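Local coordinates for transcriptional regulator (Thermus thermophilus, PDB 2H0A), which probably acts as a transcription repressor of the CcpA type, with a periplasmic-binding-protein-like fold that is likely to sense a small effector, at residues T11-R16 with Q231-M236; S93-N98 with P255-F260; L109-G114 with G271-A276. One frame throughout, in Å; residues are numbered along the deposited sequence.

Contact 1: T11-R16 with Q231-M236; sequences TEFYRR and QPVEAM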
ATOM      1  N   THR A  11      -4.580   6.605   1.989  1.00 62.01           N
ATOM      2  CA  THR A  11      -4.759   6.848   0.563  1.00 58.99           C
ATOM      3  C   THR A  11      -5.222   8.290   0.405  1.00 55.62           C
ATOM      4  O   THR A  11      -5.512   8.955   1.396  1.00 55.65           O
ATOM      5  CB  THR A  11      -5.828   5.919  -0.016  1.00 60.39           C
ATOM      6  OG1 THR A  11      -6.995   5.964   0.814  1.00 61.31           O
ATOM      7  CG2 THR A  11      -5.314   4.494  -0.076  1.00 61.25           C
ATOM      8  N   GLU A  12      -5.293   8.779  -0.827  1.00 50.94           N
ATOM      9  CA  GLU A  12      -5.723  10.155  -1.054  1.00 48.25           C
ATOM     10  C   GLU A  12      -7.168  10.362  -0.592  1.00 46.82           C
ATOM     11  O   GLU A  12      -7.570  11.473  -0.253  1.00 45.17           O
ATOM     12  CB  GLU A  12      -5.589  10.511  -2.537  1.00 48.72           C
ATOM     13  CG  GLU A  12      -6.169  11.865  -2.908  1.00 51.53           C
ATOM     14  CD  GLU A  12      -5.358  13.031  -2.371  1.00 54.08           C
ATOM     15  OE1 GLU A  12      -4.745  12.887  -1.293  1.00 55.84           O
ATOM     16  OE2 GLU A  12      -5.347  14.100  -3.023  1.00 54.67           O
ATOM     17  N   PHE A  13      -7.937   9.277  -0.571  1.00 45.84           N
ATOM     18  CA  PHE A  13      -9.335   9.324  -0.167  1.00 44.99           C
ATOM     19  C   PHE A  13      -9.462   9.704   1.295  1.00 46.03           C
ATOM     20  O   PHE A  13     -10.423  10.363   1.700  1.00 47.01           O
ATOM     21  CB  PHE A  13      -9.993   7.964  -0.400  1.00 43.35           C
ATOM     22  CG  PHE A  13     -11.434   7.892   0.042  1.00 41.72           C
ATOM     23  CD1 PHE A  13     -12.441   8.486  -0.709  1.00 38.92           C
ATOM     24  CD2 PHE A  13     -11.785   7.216   1.211  1.00 40.13           C
ATOM     25  CE1 PHE A  13     -13.775   8.401  -0.304  1.00 37.34           C
ATOM     26  CE2 PHE A  13     -13.118   7.130   1.616  1.00 38.67           C
ATOM     27  CZ  PHE A  13     -14.110   7.723   0.857  1.00 35.86           C
ATOM     28  N   TYR A  14      -8.492   9.286   2.095  1.00 46.69           N
ATOM     29  CA  TYR A  14      -8.530   9.600   3.506  1.00 47.69           C
ATOM     30  C   TYR A  14      -7.911  10.955   3.762  1.00 47.55           C
ATOM     31  O   TYR A  14      -8.263  11.625   4.728  1.00 48.84           O
ATOM     32  CB  TYR A  14      -7.846   8.492   4.301  1.00 50.84           C
ATOM     33  CG  TYR A  14      -8.598   7.197   4.147  1.00 56.88           C
ATOM     34  CD1 TYR A  14      -9.827   7.007   4.783  1.00 58.99           C
ATOM     35  CD2 TYR A  14      -8.167   6.228   3.244  1.00 60.10           C
ATOM     36  CE1 TYR A  14     -10.614   5.894   4.511  1.00 62.29           C
ATOM     37  CE2 TYR A  14      -8.945   5.109   2.962  1.00 63.85           C
ATOM     38  CZ  TYR A  14     -10.172   4.950   3.595  1.00 64.89           C
ATOM     39  OH  TYR A  14     -10.964   3.870   3.272  1.00 67.08           O
ATOM     40  N   ARG A  15      -7.006  11.385   2.893  1.00 46.60           N
ATOM     41  CA  ARG A  15      -6.412  12.694   3.101  1.00 46.09           C
ATOM     42  C   ARG A  15      -7.532  13.706   2.921  1.00 45.95           C
ATOM     43  O   ARG A  15      -7.734  14.575   3.768  1.00 46.54           O
ATOM     44  CB  ARG A  15      -5.296  12.986   2.094  1.00 45.47           C
ATOM     45  CG  ARG A  15      -4.597  14.315   2.368  1.00 45.69           C
ATOM     46  CD  ARG A  15      -3.739  14.805   1.209  1.00 45.98           C
ATOM     47  NE  ARG A  15      -4.535  15.241   0.065  1.00 48.24           N
ATOM     48  CZ  ARG A  15      -5.395  16.256   0.089  1.00 49.58           C
ATOM     49  NH1 ARG A  15      -5.581  16.954   1.200  1.00 50.12           N
ATOM     50  NH2 ARG A  15      -6.080  16.567  -1.000  1.00 51.27           N
ATOM     51  N   ARG A  16      -8.268  13.573   1.818  1.00 45.12           N
ATOM     52  CA  ARG A  16      -9.376  14.477   1.508  1.00 43.93           C
ATOM     53  C   ARG A  16     -10.486  14.402   2.543  1.00 43.00           C
ATOM     54  O   ARG A  16     -11.123  15.406   2.846  1.00 43.18           O
ATOM     55  CB  ARG A  16      -9.970  14.152   0.140  1.00 41.98           C
ATOM     56  CG  ARG A  16      -8.985  14.219  -1.008  1.00 42.81           C
ATOM     57  CD  ARG A  16      -9.620  13.645  -2.261  1.00 43.14           C
ATOM     58  NE  ARG A  16     -10.801  14.407  -2.654  1.00 44.24           N
ATOM     59  CZ  ARG A  16     -11.697  14.001  -3.548  1.00 42.40           C
ATOM     60  NH1 ARG A  16     -11.552  12.829  -4.153  1.00 40.33           N
ATOM     61  NH2 ARG A  16     -12.739  14.767  -3.827  1.00 40.09           N
ATOM     62  N   GLN A 231     -16.260  12.001  -6.413  1.00 36.94           N
ATOM     63  CA  GLN A 231     -16.862  11.874  -5.094  1.00 36.79           C
ATOM     64  C   GLN A 231     -16.560  13.151  -4.308  1.00 36.61           C
ATOM     65  O   GLN A 231     -15.460  13.682  -4.395  1.00 35.85           O
ATOM     66  CB  GLN A 231     -16.248  10.725  -4.309  1.00 38.81           C
ATOM     67  CG  GLN A 231     -16.468   9.338  -4.835  1.00 42.22           C
ATOM     68  CD  GLN A 231     -16.028   8.301  -3.812  1.00 44.52           C
ATOM     69  OE1 GLN A 231     -16.668   8.134  -2.770  1.00 45.19           O
ATOM     70  NE2 GLN A 231     -14.923   7.618  -4.092  1.00 44.52           N
ATOM     71  N   PRO A 232     -17.541  13.663  -3.539  1.00 37.21           N
ATOM     72  CA  PRO A 232     -17.361  14.882  -2.731  1.00 36.01           C
ATOM     73  C   PRO A 232     -16.837  14.468  -1.363  1.00 35.71           C
ATOM     74  O   PRO A 232     -17.496  14.673  -0.344  1.00 35.36           O
ATOM     75  CB  PRO A 232     -18.773  15.442  -2.656  1.00 36.33           C
ATOM     76  CG  PRO A 232     -19.611  14.166  -2.587  1.00 35.58           C
ATOM     77  CD  PRO A 232     -18.968  13.278  -3.614  1.00 35.76           C
ATOM     78  N   VAL A 233     -15.646  13.878  -1.360  1.00 37.50           N
ATOM     79  CA  VAL A 233     -15.013  13.353  -0.148  1.00 38.58           C
ATOM     80  C   VAL A 233     -14.811  14.334   1.006  1.00 39.44           C
ATOM     81  O   VAL A 233     -15.043  13.987   2.159  1.00 39.79           O
ATOM     82  CB  VAL A 233     -13.670  12.676  -0.501  1.00 38.26           C
ATOM     83  CG1 VAL A 233     -13.135  11.921   0.691  1.00 38.55           C
ATOM     84  CG2 VAL A 233     -13.865  11.727  -1.671  1.00 36.52           C
ATOM     85  N   GLU A 234     -14.383  15.551   0.710  1.00 40.25           N
ATOM     86  CA  GLU A 234     -14.195  16.539   1.764  1.00 40.86           C
ATOM     87  C   GLU A 234     -15.547  16.859   2.388  1.00 39.09           C
ATOM     88  O   GLU A 234     -15.698  16.827   3.612  1.00 39.36           O
ATOM     89  CB  GLU A 234     -13.557  17.815   1.205  1.00 43.36           C
ATOM     90  CG  GLU A 234     -12.211  17.586   0.542  1.00 48.47           C
ATOM     91  CD  GLU A 234     -12.333  17.132  -0.902  1.00 52.62           C
ATOM     92  OE1 GLU A 234     -13.239  16.324  -1.204  1.00 55.33           O
ATOM     93  OE2 GLU A 234     -11.515  17.573  -1.740  1.00 54.60           O
ATOM     94  N   ALA A 235     -16.530  17.151   1.537  1.00 37.43           N
ATOM     95  CA  ALA A 235     -17.886  17.470   1.999  1.00 36.58           C
ATOM     96  C   ALA A 235     -18.445  16.318   2.834  1.00 35.37           C
ATOM     97  O   ALA A 235     -19.209  16.534   3.781  1.00 34.49           O
ATOM     98  CB  ALA A 235     -18.797  17.752   0.799  1.00 34.56           C
ATOM     99  N   MET A 236     -18.065  15.092   2.469  1.00 33.94           N
ATOM    100  CA  MET A 236     -18.509  13.905   3.195  1.00 32.59           C
ATOM    101  C   MET A 236     -17.891  13.912   4.593  1.00 32.72           C
ATOM    102  O   MET A 236     -18.549  13.559   5.565  1.00 31.33           O
ATOM    103  CB  MET A 236     -18.107  12.630   2.438  1.00 31.70           C
ATOM    104  CG  MET A 236     -18.887  12.388   1.141  1.00 29.33           C
ATOM    105  SD  MET A 236     -18.346  10.926   0.213  1.00 23.58           S
ATOM    106  CE  MET A 236     -18.752   9.693   1.393  1.00 24.07           C
TER
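Arg16 starts toward Glu234 with CG anti to its carbonyl carbon (chi1 -58°), and a bend at chi3 turns NE off the line of the chain; Glu234, bent at chi2, brings its carboxylate round to meet the guanidinium. The salt bridge that results is not the flat, two-pronged kind, because the two planes stand 81° apart. NH2 of Arg16 lies 3.1 Å from OE1 of Glu234, on the syn side of that oxygen, while NE of Arg16 adds a weak bond of 3.4 Å to OE2 of Glu234. The same NH2 gives a second bond, 3.0 Å long, to the backbone O of Gln231, approaching nearly along the C=O axis. NH1 is taken by Asp216 O and His218 ND1, so all three nitrogens have partners, NE only a weak one, which should restrict the turning of the group. Over one face of the guanidinium sits Val233, whose CG2 is 3.6 Å from Arg16 NH1.

That methyl also serves the apolar half of the contact, lying 3.6 Å from CE1 of Phe13. The same CE1 of Phe13 also meets the amide end of Gln231, with Gln231 OE1 3.8 Å away. Glu234 CA makes a CA-H...O contact of 3.4 Å with Arg16 O.

The contact joins the start of helix 12-25 to that of helix 233-248, which follows strand 227-230: a helix-to-helix junction centred on a buried arginine in a periplasmic-binding-protein-like alpha/beta fold. Gln231 and Pro232 rest on Leu96 and Met236 on Val94, both of strand 92-96, while Pro232, Ala235 and Met236 pack on Phe260 of strand 257-265.

Contact 2: S93-N98 with P255-F260; sequences SVYLDN and PREVRF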
ATOM      1  N   SER A  93     -24.755   8.110   9.886  1.00 51.61           N
ATOM      2  CA  SER A  93     -23.884   7.707   8.805  1.00 50.12           C
ATOM      3  C   SER A  93     -23.971   8.572   7.565  1.00 49.90           C
ATOM      4  O   SER A  93     -25.059   8.863   7.068  1.00 52.08           O
ATOM      5  CB  SER A  93     -24.204   6.270   8.404  1.00 50.03           C
ATOM      6  OG  SER A  93     -24.347   5.437   9.540  1.00 51.54           O
ATOM      7  N   VAL A  94     -22.815   8.987   7.067  1.00 47.73           N
ATOM      8  CA  VAL A  94     -22.765   9.748   5.836  1.00 45.46           C
ATOM      9  C   VAL A  94     -22.169   8.727   4.861  1.00 44.63           C
ATOM     10  O   VAL A  94     -21.318   7.921   5.238  1.00 44.39           O
ATOM     11  CB  VAL A  94     -21.887  11.028   5.982  1.00 44.58           C
ATOM     12  CG1 VAL A  94     -21.435  11.172   7.408  1.00 43.71           C
ATOM     13  CG2 VAL A  94     -20.712  11.007   5.014  1.00 45.26           C
ATOM     14  N   TYR A  95     -22.646   8.718   3.625  1.00 43.03           N
ATOM     15  CA  TYR A  95     -22.149   7.759   2.645  1.00 40.78           C
ATOM     16  C   TYR A  95     -22.490   8.214   1.240  1.00 39.52           C
ATOM     17  O   TYR A  95     -23.301   9.115   1.055  1.00 38.23           O
ATOM     18  CB  TYR A  95     -22.766   6.380   2.882  1.00 39.48           C
ATOM     19  CG  TYR A  95     -24.268   6.386   2.768  1.00 39.06           C
ATOM     20  CD1 TYR A  95     -25.063   6.865   3.814  1.00 40.12           C
ATOM     21  CD2 TYR A  95     -24.897   5.968   1.595  1.00 36.82           C
ATOM     22  CE1 TYR A  95     -26.446   6.929   3.692  1.00 39.56           C
ATOM     23  CE2 TYR A  95     -26.282   6.034   1.463  1.00 36.91           C
ATOM     24  CZ  TYR A  95     -27.052   6.517   2.515  1.00 39.10           C
ATOM     25  OH  TYR A  95     -28.420   6.616   2.385  1.00 38.47           O
ATOM     26  N   LEU A  96     -21.868   7.569   0.257  1.00 40.10           N
ATOM     27  CA  LEU A  96     -22.085   7.895  -1.144  1.00 41.54           C
ATOM     28  C   LEU A  96     -22.899   6.828  -1.855  1.00 43.39           C
ATOM     29  O   LEU A  96     -22.831   5.655  -1.505  1.00 44.79           O
ATOM     30  CB  LEU A  96     -20.746   8.025  -1.863  1.00 40.08           C
ATOM     31  CG  LEU A  96     -20.862   8.607  -3.271  1.00 39.29           C
ATOM     32  CD1 LEU A  96     -20.580  10.090  -3.190  1.00 40.26           C
ATOM     33  CD2 LEU A  96     -19.895   7.939  -4.216  1.00 37.07           C
ATOM     34  N   ASP A  97     -23.665   7.240  -2.859  1.00 45.29           N
ATOM     35  CA  ASP A  97     -24.450   6.296  -3.648  1.00 46.94           C
ATOM     36  C   ASP A  97     -23.506   5.766  -4.734  1.00 47.54           C
ATOM     37  O   ASP A  97     -23.495   6.268  -5.860  1.00 47.16           O
ATOM     38  CB  ASP A  97     -25.640   6.997  -4.309  1.00 47.83           C
ATOM     39  CG  ASP A  97     -26.606   6.021  -4.964  1.00 48.72           C
ATOM     40  OD1 ASP A  97     -26.156   5.077  -5.646  1.00 48.88           O
ATOM     41  OD2 ASP A  97     -27.827   6.206  -4.805  1.00 50.12           O
ATOM     42  N   ASN A  98     -22.708   4.762  -4.385  1.00 48.44           N
ATOM     43  CA  ASN A  98     -21.758   4.176  -5.324  1.00 49.33           C
ATOM     44  C   ASN A  98     -22.375   3.427  -6.491  1.00 48.60           C
ATOM     45  O   ASN A  98     -21.751   3.322  -7.541  1.00 47.11           O
ATOM     46  CB  ASN A  98     -20.791   3.253  -4.581  1.00 51.47           C
ATOM     47  CG  ASN A  98     -19.609   4.003  -3.996  1.00 52.93           C
ATOM     48  OD1 ASN A  98     -18.677   4.378  -4.715  1.00 53.03           O
ATOM     49  ND2 ASN A  98     -19.648   4.241  -2.690  1.00 53.08           N
ATOM     50  N   PRO A 255     -30.593   7.305  15.091  1.00 50.95           N
ATOM     51  CA  PRO A 255     -29.486   7.332  14.131  1.00 49.99           C
ATOM     52  C   PRO A 255     -29.875   8.013  12.821  1.00 49.10           C
ATOM     53  O   PRO A 255     -30.792   7.573  12.127  1.00 48.71           O
ATOM     54  CB  PRO A 255     -29.176   5.852  13.934  1.00 50.28           C
ATOM     55  CG  PRO A 255     -29.456   5.292  15.284  1.00 51.45           C
ATOM     56  CD  PRO A 255     -30.758   5.957  15.662  1.00 50.18           C
ATOM     57  N   ARG A 256     -29.173   9.085  12.483  1.00 48.31           N
ATOM     58  CA  ARG A 256     -29.459   9.803  11.252  1.00 46.82           C
ATOM     59  C   ARG A 256     -28.688   9.220  10.078  1.00 46.23           C
ATOM     60  O   ARG A 256     -27.883   8.304  10.238  1.00 46.29           O
ATOM     61  CB  ARG A 256     -29.127  11.281  11.415  1.00 46.56           C
ATOM     62  CG  ARG A 256     -29.983  11.967  12.447  1.00 45.73           C
ATOM     63  CD  ARG A 256     -29.418  13.324  12.767  1.00 46.77           C
ATOM     64  NE  ARG A 256     -28.074  13.223  13.324  1.00 45.22           N
ATOM     65  CZ  ARG A 256     -27.318  14.270  13.634  1.00 47.16           C
ATOM     66  NH1 ARG A 256     -27.774  15.499  13.439  1.00 46.42           N
ATOM     67  NH2 ARG A 256     -26.105  14.091  14.140  1.00 49.08           N
ATOM     68  N   GLU A 257     -28.931   9.770   8.897  1.00 45.21           N
ATOM     69  CA  GLU A 257     -28.297   9.275   7.691  1.00 43.38           C
ATOM     70  C   GLU A 257     -28.222  10.369   6.622  1.00 42.58           C
ATOM     71  O   GLU A 257     -29.163  11.145   6.453  1.00 42.27           O
ATOM     72  CB  GLU A 257     -29.109   8.076   7.206  1.00 43.29           C
ATOM     73  CG  GLU A 257     -28.730   7.518   5.868  1.00 49.57           C
ATOM     74  CD  GLU A 257     -29.636   6.371   5.446  1.00 52.15           C
ATOM     75  OE1 GLU A 257     -29.528   5.270   6.031  1.00 52.59           O
ATOM     76  OE2 GLU A 257     -30.466   6.579   4.533  1.00 54.48           O
ATOM     77  N   VAL A 258     -27.089  10.444   5.926  1.00 41.74           N
ATOM     78  CA  VAL A 258     -26.887  11.433   4.863  1.00 41.95           C
ATOM     79  C   VAL A 258     -26.182  10.796   3.667  1.00 41.90           C
ATOM     80  O   VAL A 258     -25.076  10.267   3.785  1.00 42.49           O
ATOM     81  CB  VAL A 258     -26.067  12.654   5.357  1.00 41.29           C
ATOM     82  CG1 VAL A 258     -25.702  13.549   4.183  1.00 38.90           C
ATOM     83  CG2 VAL A 258     -26.884  13.457   6.355  1.00 40.84           C
ATOM     84  N   ARG A 259     -26.840  10.862   2.515  1.00 40.88           N
ATOM     85  CA  ARG A 259     -26.343  10.274   1.282  1.00 40.65           C
ATOM     86  C   ARG A 259     -25.879  11.298   0.247  1.00 41.31           C
ATOM     87  O   ARG A 259     -26.608  12.233  -0.105  1.00 42.89           O
ATOM     88  CB  ARG A 259     -27.440   9.375   0.697  1.00 40.28           C
ATOM     89  CG  ARG A 259     -27.345   9.057  -0.778  1.00 38.85           C
ATOM     90  CD  ARG A 259     -28.583   8.268  -1.209  1.00 39.90           C
ATOM     91  NE  ARG A 259     -28.666   8.096  -2.656  1.00 40.51           N
ATOM     92  CZ  ARG A 259     -28.994   9.058  -3.515  1.00 41.90           C
ATOM     93  NH1 ARG A 259     -29.292  10.278  -3.079  1.00 41.37           N
ATOM     94  NH2 ARG A 259     -28.990   8.804  -4.817  1.00 40.94           N
ATOM     95  N   PHE A 260     -24.655  11.115  -0.235  1.00 40.69           N
ATOM     96  CA  PHE A 260     -24.087  12.002  -1.235  1.00 41.48           C
ATOM     97  C   PHE A 260     -24.171  11.346  -2.609  1.00 41.94           C
ATOM     98  O   PHE A 260     -24.364  10.138  -2.707  1.00 43.31           O
ATOM     99  CB  PHE A 260     -22.627  12.323  -0.887  1.00 40.82           C
ATOM    100  CG  PHE A 260     -22.472  13.324   0.227  1.00 39.95           C
ATOM    101  CD1 PHE A 260     -22.834  13.002   1.532  1.00 38.35           C
ATOM    102  CD2 PHE A 260     -21.970  14.599  -0.033  1.00 39.99           C
ATOM    103  CE1 PHE A 260     -22.695  13.933   2.563  1.00 37.52           C
ATOM    104  CE2 PHE A 260     -21.827  15.541   0.996  1.00 38.91           C
ATOM    105  CZ  PHE A 260     -22.189  15.207   2.292  1.00 36.91           C
TER
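Backbone bonds join Ser93 and Val258 in a parallel ladder, Val258 N giving to Ser93 O at 2.8 Å. Tyr95 takes both roles, its N bonding to Val258 O and its O accepting from Phe260 N at 2.7 Å. Ser93 N to Arg256 O and Asp97 N to Phe260 O extend the ladder.

The charged link is Arg259 with Asp97. The arginine approaches side-on and spends two nitrogens on one oxygen: NE of Arg259 is 3.0 Å from OD2 of Asp97, on its anti lone pair, and Arg259 NH2 is 2.8 Å from the same OD2. Asp97 OD1 is left to cap Leu100 N at the start of helix 99-109, and Arg259 NH2 has a second salt-bridge partner in Glu261.

Tyr95, on the face that carries Arg259 and Glu257, has CG between backbone N and carbonyl carbon (chi1 60°), which leans the ring toward the neighbouring strand. One ring face lies over Arg259 CA, Glu257 CG is at the edge, and Tyr95 OH makes a weak bond of 3.0 Å to Glu257 OE2.

Apolar contacts occupy the other face, where Leu96 CD1 meets Phe260 CB at 3.8 Å and Val94 CG2 approaches Phe260 CE1.

The pair is central in the mixed sheet of the periplasmic-binding-protein-like fold: strand 81-84 flanks 92-96, and antiparallel 227-230 lies beyond 257-265. Helix 233-248 covers the Val94 and Phe260 side through Met236, Arg239 and Ala240.

Contact 3: L109-G114 with G271-A276; sequences LARFPG and GTPPAA
Gly271 is the first residue of the tail to meet Phe112: its carbonyl O lies near the plane of the ring, at the edge, 4.3 Å from Phe112 CZ. At Thr272 it is the backbone that touches, with the carbonyl C of Thr272 3.7 Å from Phe112 CE2; the side chain starts off away from the turn.

Pro273 carries most of the contact. Its CA stands over the face of the Phe112 ring, 3.7 Å from the centroid and 25° off the normal, a CH-pi interaction, and its CD lies 3.7 Å from Phe112 CZ. The ring is set there with CG anti to the carbonyl carbon (chi1 -58°). Arg111, bent at chi3, runs alongside the proline and lays one face of its guanidinium against CG, on a different side from the ring, Arg111 NH2 being 3.4 Å from Pro273 CG. Pro273 thus meets an aromatic ring with CA and CD and a flat cation with CG. An alanine in place of Phe112 would probably leave Pro273 CA without its CH-pi partner and open a gap beside the tail, which could then shift more easily.

Pro274 follows a cis peptide bond, and no direct hydrogen bond spans the contact. Instead a water donates to both backbones, lying 3.0 Å from Arg111 O and 2.7 Å from Pro274 O.

On the receiving side, Leu109 to Phe112 form a type I beta turn at the end of helix 99-109. Arg150 binds the carbonyl oxygens of Ala110 and Phe112, and the ring of Tyr108 meets that of Phe112 edge-to-face. The C-terminal tail packs here on the helix-to-strand turn before strand 116-121 of a periplasmic-binding-protein-like alpha/beta fold.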
ATOM      1  N   LEU A 109     -19.797   5.580 -20.850  1.00 38.70           N
ATOM      2  CA  LEU A 109     -18.883   4.837 -21.709  1.00 38.65           C
ATOM      3  C   LEU A 109     -19.646   4.165 -22.836  1.00 39.62           C
ATOM      4  O   LEU A 109     -19.109   3.937 -23.920  1.00 40.47           O
ATOM      5  CB  LEU A 109     -18.142   3.790 -20.887  1.00 39.57           C
ATOM      6  CG  LEU A 109     -16.652   4.011 -20.629  1.00 39.61           C
ATOM      7  CD1 LEU A 109     -16.356   5.479 -20.449  1.00 38.62           C
ATOM      8  CD2 LEU A 109     -16.242   3.209 -19.404  1.00 39.06           C
ATOM      9  N   ALA A 110     -20.908   3.856 -22.565  1.00 39.34           N
ATOM     10  CA  ALA A 110     -21.781   3.227 -23.539  1.00 39.28           C
ATOM     11  C   ALA A 110     -22.011   4.119 -24.756  1.00 40.79           C
ATOM     12  O   ALA A 110     -22.703   3.734 -25.688  1.00 43.40           O
ATOM     13  CB  ALA A 110     -23.105   2.905 -22.887  1.00 36.20           C
ATOM     14  N   ARG A 111     -21.425   5.305 -24.761  1.00 41.37           N
ATOM     15  CA  ARG A 111     -21.627   6.222 -25.870  1.00 41.99           C
ATOM     16  C   ARG A 111     -20.411   6.295 -26.780  1.00 42.95           C
ATOM     17  O   ARG A 111     -20.335   7.164 -27.648  1.00 43.05           O
ATOM     18  CB  ARG A 111     -21.943   7.612 -25.325  1.00 43.68           C
ATOM     19  CG  ARG A 111     -23.018   7.629 -24.242  1.00 46.92           C
ATOM     20  CD  ARG A 111     -23.159   9.009 -23.636  1.00 50.18           C
ATOM     21  NE  ARG A 111     -23.500   9.984 -24.664  1.00 55.52           N
ATOM     22  CZ  ARG A 111     -23.301  11.292 -24.558  1.00 57.15           C
ATOM     23  NH1 ARG A 111     -22.756  11.796 -23.460  1.00 56.89           N
ATOM     24  NH2 ARG A 111     -23.638  12.093 -25.562  1.00 59.07           N
ATOM     25  N   PHE A 112     -19.469   5.374 -26.588  1.00 44.05           N
ATOM     26  CA  PHE A 112     -18.241   5.356 -27.381  1.00 42.99           C
ATOM     27  C   PHE A 112     -17.978   4.067 -28.154  1.00 42.68           C
ATOM     28  O   PHE A 112     -18.442   2.992 -27.785  1.00 41.15           O
ATOM     29  CB  PHE A 112     -17.023   5.617 -26.486  1.00 43.18           C
ATOM     30  CG  PHE A 112     -17.084   6.907 -25.734  1.00 42.68           C
ATOM     31  CD1 PHE A 112     -17.945   7.059 -24.650  1.00 43.50           C
ATOM     32  CD2 PHE A 112     -16.277   7.973 -26.109  1.00 40.99           C
ATOM     33  CE1 PHE A 112     -18.000   8.258 -23.947  1.00 43.99           C
ATOM     34  CE2 PHE A 112     -16.319   9.173 -25.421  1.00 42.52           C
ATOM     35  CZ  PHE A 112     -17.185   9.320 -24.331  1.00 43.40           C
ATOM     36  N   PRO A 113     -17.219   4.172 -29.250  1.00 43.76           N
ATOM     37  CA  PRO A 113     -16.856   3.038 -30.107  1.00 44.13           C
ATOM     38  C   PRO A 113     -15.831   2.127 -29.408  1.00 44.89           C
ATOM     39  O   PRO A 113     -15.126   2.562 -28.491  1.00 45.24           O
ATOM     40  CB  PRO A 113     -16.260   3.717 -31.339  1.00 43.56           C
ATOM     41  CG  PRO A 113     -16.943   5.047 -31.363  1.00 42.28           C
ATOM     42  CD  PRO A 113     -16.930   5.449 -29.926  1.00 42.90           C
ATOM     43  N   GLY A 114     -15.749   0.871 -29.840  1.00 44.06           N
ATOM     44  CA  GLY A 114     -14.801  -0.052 -29.245  1.00 42.96           C
ATOM     45  C   GLY A 114     -15.318  -0.690 -27.969  1.00 42.96           C
ATOM     46  O   GLY A 114     -16.091  -0.063 -27.243  1.00 43.64           O
ATOM     47  N   GLY A 271     -12.709  12.567 -23.748  1.00 59.04           N
ATOM     48  CA  GLY A 271     -13.183  13.337 -24.883  1.00 63.57           C
ATOM     49  C   GLY A 271     -14.693  13.380 -25.065  1.00 67.51           C
ATOM     50  O   GLY A 271     -15.458  13.267 -24.101  1.00 67.74           O
ATOM     51  N   THR A 272     -15.120  13.548 -26.317  1.00 70.61           N
ATOM     52  CA  THR A 272     -16.540  13.609 -26.672  1.00 74.02           C
ATOM     53  C   THR A 272     -17.005  12.315 -27.321  1.00 76.64           C
ATOM     54  O   THR A 272     -16.354  11.809 -28.238  1.00 77.63           O
ATOM     55  CB  THR A 272     -16.805  14.754 -27.644  1.00 73.61           C
ATOM     56  OG1 THR A 272     -16.405  15.990 -27.037  1.00 73.21           O
ATOM     57  CG2 THR A 272     -18.278  14.819 -27.997  1.00 74.52           C
ATOM     58  N   PRO A 273     -18.152  11.771 -26.859  1.00 79.13           N
ATOM     59  CA  PRO A 273     -18.768  10.528 -27.337  1.00 82.03           C
ATOM     60  C   PRO A 273     -18.457  10.081 -28.779  1.00 85.48           C
ATOM     61  O   PRO A 273     -17.836   9.039 -28.986  1.00 86.05           O
ATOM     62  CB  PRO A 273     -20.267  10.752 -27.086  1.00 81.01           C
ATOM     63  CG  PRO A 273     -20.331  11.922 -26.070  1.00 79.51           C
ATOM     64  CD  PRO A 273     -18.921  12.312 -25.729  1.00 78.14           C
ATOM     65  N   PRO A 274     -18.895  10.841 -29.798  1.00 88.06           N
ATOM     66  CA  PRO A 274     -19.666  12.083 -29.820  1.00 90.23           C
ATOM     67  C   PRO A 274     -21.053  11.789 -30.380  1.00 92.43           C
ATOM     68  O   PRO A 274     -21.752  10.898 -29.913  1.00 92.52           O
ATOM     69  CB  PRO A 274     -18.849  12.940 -30.773  1.00 89.90           C
ATOM     70  CG  PRO A 274     -18.627  11.919 -31.871  1.00 89.16           C
ATOM     71  CD  PRO A 274     -18.223  10.662 -31.101  1.00 88.97           C
ATOM     72  N   ALA A 275     -21.412  12.506 -31.435  1.00 94.88           N
ATOM     73  CA  ALA A 275     -22.711  12.323 -32.065  1.00 96.74           C
ATOM     74  C   ALA A 275     -22.582  11.453 -33.323  1.00 98.16           C
ATOM     75  O   ALA A 275     -21.565  11.498 -34.026  1.00 98.58           O
ATOM     76  N   ALA A 276     -23.615  10.644 -33.580  1.00 99.38           N
ATOM     77  CA  ALA A 276     -23.662   9.734 -34.732  1.00 99.87           C
ATOM     78  C   ALA A 276     -23.726  10.479 -36.061  1.00100.20           C
ATOM     79  O   ALA A 276     -23.713  11.726 -36.048  1.00100.28           O
ATOM     80  CB  ALA A 276     -24.867   8.789 -34.609  1.00 99.55           C
ATOM     81  OXT ALA A 276     -23.778   9.812 -37.114  1.00100.34           O
TER
HETATM   82  O   HOH W   1     -22.655   8.999 -28.159  1.00 66.43           O

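From the N terminus, segment 11-16 opens helix 12-25, segment 93-98 takes in the end of strand 92-96 and segment 109-114 follows helix 99-109. Segment 231-236 then closes the first loop, with 214 residues between, and segments 255-260 and 271-276 close loops of 156 each. The partners come in the same order, so all three loops cross and none nests. Contacts 1 and 2 touch, centres 14 Å apart; helix 233-248 leads from one to the other and ties helix 12-25 to the parallel strand pair. Contact 3, centred 30 Å from contact 1 and 32 Å from contact 2, fastens the C-terminal tail to the turn between helix 99-109 and strand 116-121.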